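Local coordinates for proto-oncogene tyrosine-protein kinase receptor Ret (Danio rerio, PDB 7AMK), which probably acts as a receptor tyrosine kinase whose calcium-binding, cadherin-like extracellular domains take part in recognising GDNF together with the co-receptor GFR alpha 1, at residues Tyr168-Gly173 / Tyr201-Val206; Pro363-Gln368 / Cys389-Gln394. The protein carries 4 engineered substitutions. All coordinates share one frame; numbering follows the deposited sequence.

Overall arrangement
Interactions 1 and 2 lie on opposite sides of the chain's centre, with about 77 Å between their centres and about 56 Å between their nearest atoms. Along the chain, interaction 1 is complete before interaction 2 begins. Interaction 1 falls in the second cadherin-like domain, where strand 165-170 edges a four-stranded mixed sheet and pairs with strand 200-210. Interaction 2 falls in the fourth, joining the loop after strand 350-359 to the loop after strand 384-388. They share no sheet. The third domain, with calcium sites at its junction with the second, separates them in an elongated, multidomain ectodomain. Each contact joins parts of its own domain, and residues of interaction 2 also meet the second subunit.

Interaction 1: residues Tyr168-Gly173 / Tyr201-Val206; sequences YGVVAG and YHLDIV
Gly-169 O accepts Val-206 N at 2.9 Å in an almost straight bond (175° at the hydrogen), and Ile-205 CA brings a CH contact to the same oxygen at 3.5 Å. The return bond, from Gly-169 N to Val-206 O, makes this an antiparallel hydrogen-bonded pair, and Val-206 O also receives a CH contact from Tyr-168 CA at 3.2 Å. Two residues further along, Val-171 N reaches Asp-204 O at 3.0 Å. Val-170 and Ile-205 form the non-hydrogen-bonded pair between them. On their face, Val-170 CG2 meets Ile-205 CD1 at 4.0 Å, while Ile-205 CG2, anti to the backbone N, packs obliquely against CD2 of the Tyr-168 ring. Leu-187 of strand 186-189 touches both Val-170 and Ile-205, and the Tyr-168 hydroxyl is bonded to Cys-130 O. On the other face Val-206 CG1, placed between its own N and carbonyl carbon (chi1 67°), lies 3.4 Å from Gly-169 O, and a CB on Gly-169 would probably be tight against this methyl. In this cadherin-like sandwich the edge strand 165-170 is thus joined to the inner strand 200-210 mainly by main-chain bonds, with apolar side chains packing on the face that meets Leu-187.

Interaction 2: residues Pro363-Gln368 / Cys389-Gln394; sequences PIRFSQ and CVENCQ. Engineered in segment 363-368: Gln-368 (natural residue Asn).
Arg-365 and Glu-391 carry the ionic part of the contact, their side chains running side by side in the same direction. The guanidinium grips the carboxylate side-on: NE of Arg-365 donates to OE1 of Glu-391 at 3.0 Å, from above the carboxylate plane, and NH2 of Arg-365 meets OE2 of Glu-391 at 2.9 Å on the syn side. The two planes are turned 56° apart, and Pro-363 CG covers one guanidinium face. An alanine in place of Glu-391 would probably leave the Arg-365 guanidinium without this charged mate and freer to turn.

Among the main-chain bonds, Glu-391 N donates to Arg-365 O at 2.7 Å, and Val-390 N is hydrogen-bonded to Tyr-403 OH. Two waters lie between Pro-363 O and Glu-391 O, one of them accepting the amide of Arg-365. Glu-391 and Asn-392 are the central residues of a type II beta turn from Val-390 to Cys-393, closed by Cys-393 N to Val-390 O and tied by the Cys-389–Cys-393 disulfide; the turn belongs to the fourth cadherin-like domain.

Apolar packing centres on Phe-366. Val-390 CG1, anti to its carbonyl carbon (chi1 -74°), sits squarely over the ring, 4.0 Å from its centroid, in a CH-pi contact. The same methyl touches Ile-364 CG2 at 4.4 Å. Ala-458 of strand 451-460 touches both Phe-366 and Val-390.

Interaction 1: residues Tyr168-Gly173 / Tyr201-Val206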
loop_
_atom_site.group_PDB
_atom_site.type_symbol
_atom_site.label_atom_id
_atom_site.label_comp_id
_atom_site.label_asym_id
_atom_site.label_seq_id
_atom_site.Cartn_x
_atom_site.Cartn_y
_atom_site.Cartn_z
ATOM N N TYR A 168 -10.702 36.899 -48.536
ATOM C CA TYR A 168 -10.922 35.869 -47.525
ATOM C C TYR A 168 -11.723 36.444 -46.366
ATOM O O TYR A 168 -11.692 37.650 -46.115
ATOM C CB TYR A 168 -9.591 35.305 -46.992
ATOM C CG TYR A 168 -8.817 34.541 -48.014
ATOM C CD1 TYR A 168 -7.938 35.186 -48.876
ATOM C CD2 TYR A 168 -8.975 33.161 -48.155
ATOM C CE1 TYR A 168 -7.220 34.486 -49.831
ATOM C CE2 TYR A 168 -8.294 32.468 -49.100
ATOM C CZ TYR A 168 -7.414 33.134 -49.949
ATOM O OH TYR A 168 -6.715 32.425 -50.900
ATOM N N GLY A 169 -12.462 35.574 -45.672
ATOM C CA GLY A 169 -13.127 35.962 -44.440
ATOM C C GLY A 169 -13.207 34.827 -43.442
ATOM O O GLY A 169 -13.168 33.651 -43.810
ATOM N N VAL A 170 -13.300 35.178 -42.166
ATOM C CA VAL A 170 -13.659 34.204 -41.138
ATOM C C VAL A 170 -15.173 34.137 -41.056
ATOM O O VAL A 170 -15.836 35.154 -40.819
ATOM C CB VAL A 170 -13.073 34.549 -39.762
ATOM C CG1 VAL A 170 -13.637 33.576 -38.722
ATOM C CG2 VAL A 170 -11.581 34.419 -39.772
ATOM N N VAL A 171 -15.713 32.937 -41.242
ATOM C CA VAL A 171 -17.144 32.712 -41.100
ATOM C C VAL A 171 -17.444 32.585 -39.612
ATOM O O VAL A 171 -17.037 31.610 -38.967
ATOM C CB VAL A 171 -17.603 31.473 -41.868
ATOM C CG1 VAL A 171 -18.845 30.930 -41.258
ATOM C CG2 VAL A 171 -17.864 31.842 -43.315
ATOM N N ALA A 172 -18.147 33.585 -39.059
ATOM C CA ALA A 172 -18.393 33.674 -37.620
ATOM C C ALA A 172 -19.834 33.265 -37.347
ATOM O O ALA A 172 -20.750 34.079 -37.483
ATOM C CB ALA A 172 -18.109 35.078 -37.102
ATOM N N GLY A 173 -20.034 32.002 -36.975
ATOM C CA GLY A 173 -21.319 31.601 -36.435
ATOM C C GLY A 173 -21.499 32.250 -35.079
ATOM O O GLY A 173 -22.325 33.153 -34.903
ATOM N N TYR A 201 -9.683 26.470 -31.086
ATOM C CA TYR A 201 -10.719 27.211 -31.787
ATOM C C TYR A 201 -10.926 26.601 -33.166
ATOM O O TYR A 201 -9.977 26.461 -33.939
ATOM C CB TYR A 201 -10.366 28.685 -31.895
ATOM C CG TYR A 201 -10.612 29.472 -30.636
ATOM C CD1 TYR A 201 -9.652 29.546 -29.635
ATOM C CD2 TYR A 201 -11.807 30.157 -30.460
ATOM C CE1 TYR A 201 -9.881 30.241 -28.504
ATOM C CE2 TYR A 201 -12.039 30.878 -29.344
ATOM C CZ TYR A 201 -11.077 30.927 -28.358
ATOM O OH TYR A 201 -11.321 31.694 -27.241
ATOM N N HIS A 202 -12.163 26.230 -33.458
ATOM C CA HIS A 202 -12.541 25.743 -34.774
ATOM C C HIS A 202 -12.943 26.920 -35.645
ATOM O O HIS A 202 -13.766 27.751 -35.244
ATOM C CB HIS A 202 -13.691 24.743 -34.681
ATOM C CG HIS A 202 -13.325 23.468 -33.986
ATOM N ND1 HIS A 202 -12.549 22.491 -34.580
ATOM C CD2 HIS A 202 -13.611 23.017 -32.739
ATOM C CE1 HIS A 202 -12.385 21.488 -33.732
ATOM N NE2 HIS A 202 -13.020 21.780 -32.611
ATOM N N LEU A 203 -12.334 27.001 -36.816
ATOM C CA LEU A 203 -12.536 28.105 -37.738
ATOM C C LEU A 203 -12.929 27.537 -39.092
ATOM O O LEU A 203 -12.475 26.452 -39.487
ATOM C CB LEU A 203 -11.263 28.982 -37.880
ATOM C CG LEU A 203 -10.727 29.667 -36.605
ATOM C CD1 LEU A 203 -9.461 30.542 -36.872
ATOM C CD2 LEU A 203 -11.823 30.535 -35.993
ATOM N N ASP A 204 -13.820 28.253 -39.767
ATOM C CA ASP A 204 -14.127 28.032 -41.170
ATOM C C ASP A 204 -13.741 29.293 -41.935
ATOM O O ASP A 204 -14.291 30.371 -41.680
ATOM C CB ASP A 204 -15.611 27.683 -41.374
ATOM C CG ASP A 204 -15.832 26.703 -42.545
ATOM O OD1 ASP A 204 -14.858 26.089 -43.014
ATOM O OD2 ASP A 204 -16.983 26.548 -43.007
ATOM N N ILE A 205 -12.759 29.157 -42.843
ATOM C CA ILE A 205 -12.297 30.219 -43.735
ATOM C C ILE A 205 -13.087 30.147 -45.046
ATOM O O ILE A 205 -13.308 29.059 -45.592
ATOM C CB ILE A 205 -10.782 30.064 -43.990
ATOM C CG1 ILE A 205 -9.993 30.046 -42.672
ATOM C CG2 ILE A 205 -10.236 31.166 -44.902
ATOM C CD1 ILE A 205 -10.287 31.227 -41.735
ATOM N N VAL A 206 -13.539 31.299 -45.548
ATOM C CA VAL A 206 -14.210 31.403 -46.844
ATOM C C VAL A 206 -13.304 32.165 -47.796
ATOM O O VAL A 206 -12.778 33.234 -47.450
ATOM C CB VAL A 206 -15.580 32.099 -46.744
ATOM C CG1 VAL A 206 -15.409 33.547 -46.360
ATOM C CG2 VAL A 206 -16.303 32.027 -48.080
#

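Interaction 2: residues Pro363-Gln368 / Cys389-Gln394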
loop_
_atom_site.group_PDB
_atom_site.type_symbol
_atom_site.label_atom_id
_atom_site.label_comp_id
_atom_site.label_asym_id
_atom_site.label_seq_id
_atom_site.Cartn_x
_atom_site.Cartn_y
_atom_site.Cartn_z
ATOM N N PRO A 363 4.805 -0.053 23.532
ATOM C CA PRO A 363 5.335 -0.912 24.595
ATOM C C PRO A 363 5.578 -2.325 24.089
ATOM O O PRO A 363 4.891 -2.808 23.187
ATOM C CB PRO A 363 4.223 -0.888 25.648
ATOM C CG PRO A 363 2.981 -0.655 24.855
ATOM C CD PRO A 363 3.379 0.270 23.738
ATOM N N ILE A 364 6.590 -2.969 24.657
ATOM C CA ILE A 364 6.949 -4.339 24.326
ATOM C C ILE A 364 6.667 -5.165 25.572
ATOM O O ILE A 364 7.326 -5.002 26.603
ATOM C CB ILE A 364 8.417 -4.466 23.884
ATOM C CG1 ILE A 364 8.718 -3.575 22.675
ATOM C CG2 ILE A 364 8.763 -5.909 23.589
ATOM C CD1 ILE A 364 7.901 -3.916 21.433
ATOM N N ARG A 365 5.682 -6.053 25.489
ATOM C CA ARG A 365 5.197 -6.672 26.710
ATOM C C ARG A 365 4.141 -7.712 26.365
ATOM O O ARG A 365 3.283 -7.476 25.508
ATOM C CB ARG A 365 4.615 -5.617 27.663
ATOM C CG ARG A 365 3.326 -4.963 27.146
ATOM C CD ARG A 365 2.876 -3.802 28.021
ATOM N NE ARG A 365 1.665 -3.195 27.493
ATOM C CZ ARG A 365 1.268 -1.955 27.742
ATOM N NH1 ARG A 365 1.989 -1.132 28.496
ATOM N NH2 ARG A 365 0.120 -1.525 27.217
ATOM N N PHE A 366 4.223 -8.864 27.016
ATOM C CA PHE A 366 3.134 -9.820 26.946
ATOM C C PHE A 366 2.000 -9.357 27.845
ATOM O O PHE A 366 2.212 -8.643 28.828
ATOM C CB PHE A 366 3.592 -11.212 27.381
ATOM C CG PHE A 366 4.573 -11.869 26.447
ATOM C CD1 PHE A 366 4.139 -12.485 25.284
ATOM C CD2 PHE A 366 5.931 -11.921 26.764
ATOM C CE1 PHE A 366 5.046 -13.116 24.424
ATOM C CE2 PHE A 366 6.840 -12.548 25.910
ATOM C CZ PHE A 366 6.388 -13.145 24.734
ATOM N N SER A 367 0.783 -9.764 27.504
ATOM C CA SER A 367 -0.295 -9.600 28.463
ATOM C C SER A 367 0.071 -10.323 29.753
ATOM O O SER A 367 0.989 -11.158 29.798
ATOM C CB SER A 367 -1.606 -10.135 27.910
ATOM O OG SER A 367 -1.661 -11.534 28.080
ATOM N N GLN A 368 -0.634 -9.977 30.820
ATOM C CA GLN A 368 -0.399 -10.649 32.087
ATOM C C GLN A 368 -1.078 -12.015 32.150
ATOM O O GLN A 368 -1.059 -12.651 33.210
ATOM C CB GLN A 368 -0.844 -9.749 33.245
ATOM C CG GLN A 368 -2.115 -8.963 32.989
ATOM C CD GLN A 368 -2.257 -7.787 33.935
ATOM O OE1 GLN A 368 -3.319 -7.575 34.540
ATOM N NE2 GLN A 368 -1.183 -7.016 34.080
ATOM N N CYS A 389 2.859 -14.103 21.257
ATOM C CA CYS A 389 2.794 -12.776 20.668
ATOM C C CYS A 389 2.753 -11.732 21.783
ATOM O O CYS A 389 1.947 -11.847 22.712
ATOM C CB CYS A 389 1.563 -12.735 19.742
ATOM S SG CYS A 389 0.898 -11.171 19.075
ATOM N N VAL A 390 3.638 -10.731 21.726
ATOM C CA VAL A 390 3.558 -9.610 22.665
ATOM C C VAL A 390 2.290 -8.810 22.374
ATOM O O VAL A 390 1.634 -9.021 21.353
ATOM C CB VAL A 390 4.803 -8.701 22.587
ATOM C CG1 VAL A 390 6.008 -9.366 23.247
ATOM C CG2 VAL A 390 5.096 -8.333 21.131
ATOM N N GLU A 391 1.942 -7.879 23.253
ATOM C CA GLU A 391 0.696 -7.137 23.090
ATOM C C GLU A 391 0.655 -6.427 21.736
ATOM O O GLU A 391 1.596 -5.726 21.349
ATOM C CB GLU A 391 0.527 -6.138 24.238
ATOM C CG GLU A 391 -0.789 -5.356 24.218
ATOM C CD GLU A 391 -0.849 -4.304 25.314
ATOM O OE1 GLU A 391 -0.733 -4.677 26.502
ATOM O OE2 GLU A 391 -0.988 -3.105 24.991
ATOM N N ASN A 392 -0.436 -6.646 21.002
ATOM C CA ASN A 392 -0.712 -6.021 19.705
ATOM C C ASN A 392 0.355 -6.326 18.660
ATOM O O ASN A 392 0.415 -5.650 17.624
ATOM C CB ASN A 392 -0.894 -4.504 19.836
ATOM C CG ASN A 392 -2.204 -4.133 20.507
ATOM O OD1 ASN A 392 -3.250 -4.721 20.230
ATOM N ND2 ASN A 392 -2.151 -3.161 21.402
ATOM N N CYS A 393 1.171 -7.357 18.900
ATOM C CA CYS A 393 2.217 -7.725 17.950
ATOM C C CYS A 393 1.672 -7.927 16.539
ATOM O O CYS A 393 2.403 -7.715 15.566
ATOM C CB CYS A 393 2.933 -8.995 18.415
ATOM S SG CYS A 393 2.244 -10.506 17.685
ATOM N N GLN A 394 0.405 -8.338 16.396
ATOM C CA GLN A 394 -0.112 -8.638 15.062
ATOM C C GLN A 394 -0.407 -7.388 14.248
ATOM O O GLN A 394 -0.567 -7.491 13.028
ATOM C CB GLN A 394 -1.365 -9.519 15.151
ATOM C CG GLN A 394 -1.043 -11.000 15.331
ATOM C CD GLN A 394 -2.203 -11.804 15.880
ATOM O OE1 GLN A 394 -3.040 -12.289 15.131
ATOM N NE2 GLN A 394 -2.252 -11.955 17.197
HETATM O O HOH W 1 2.402 -3.143 21.881
HETATM O O HOH W 2 4.202 -5.226 22.921
#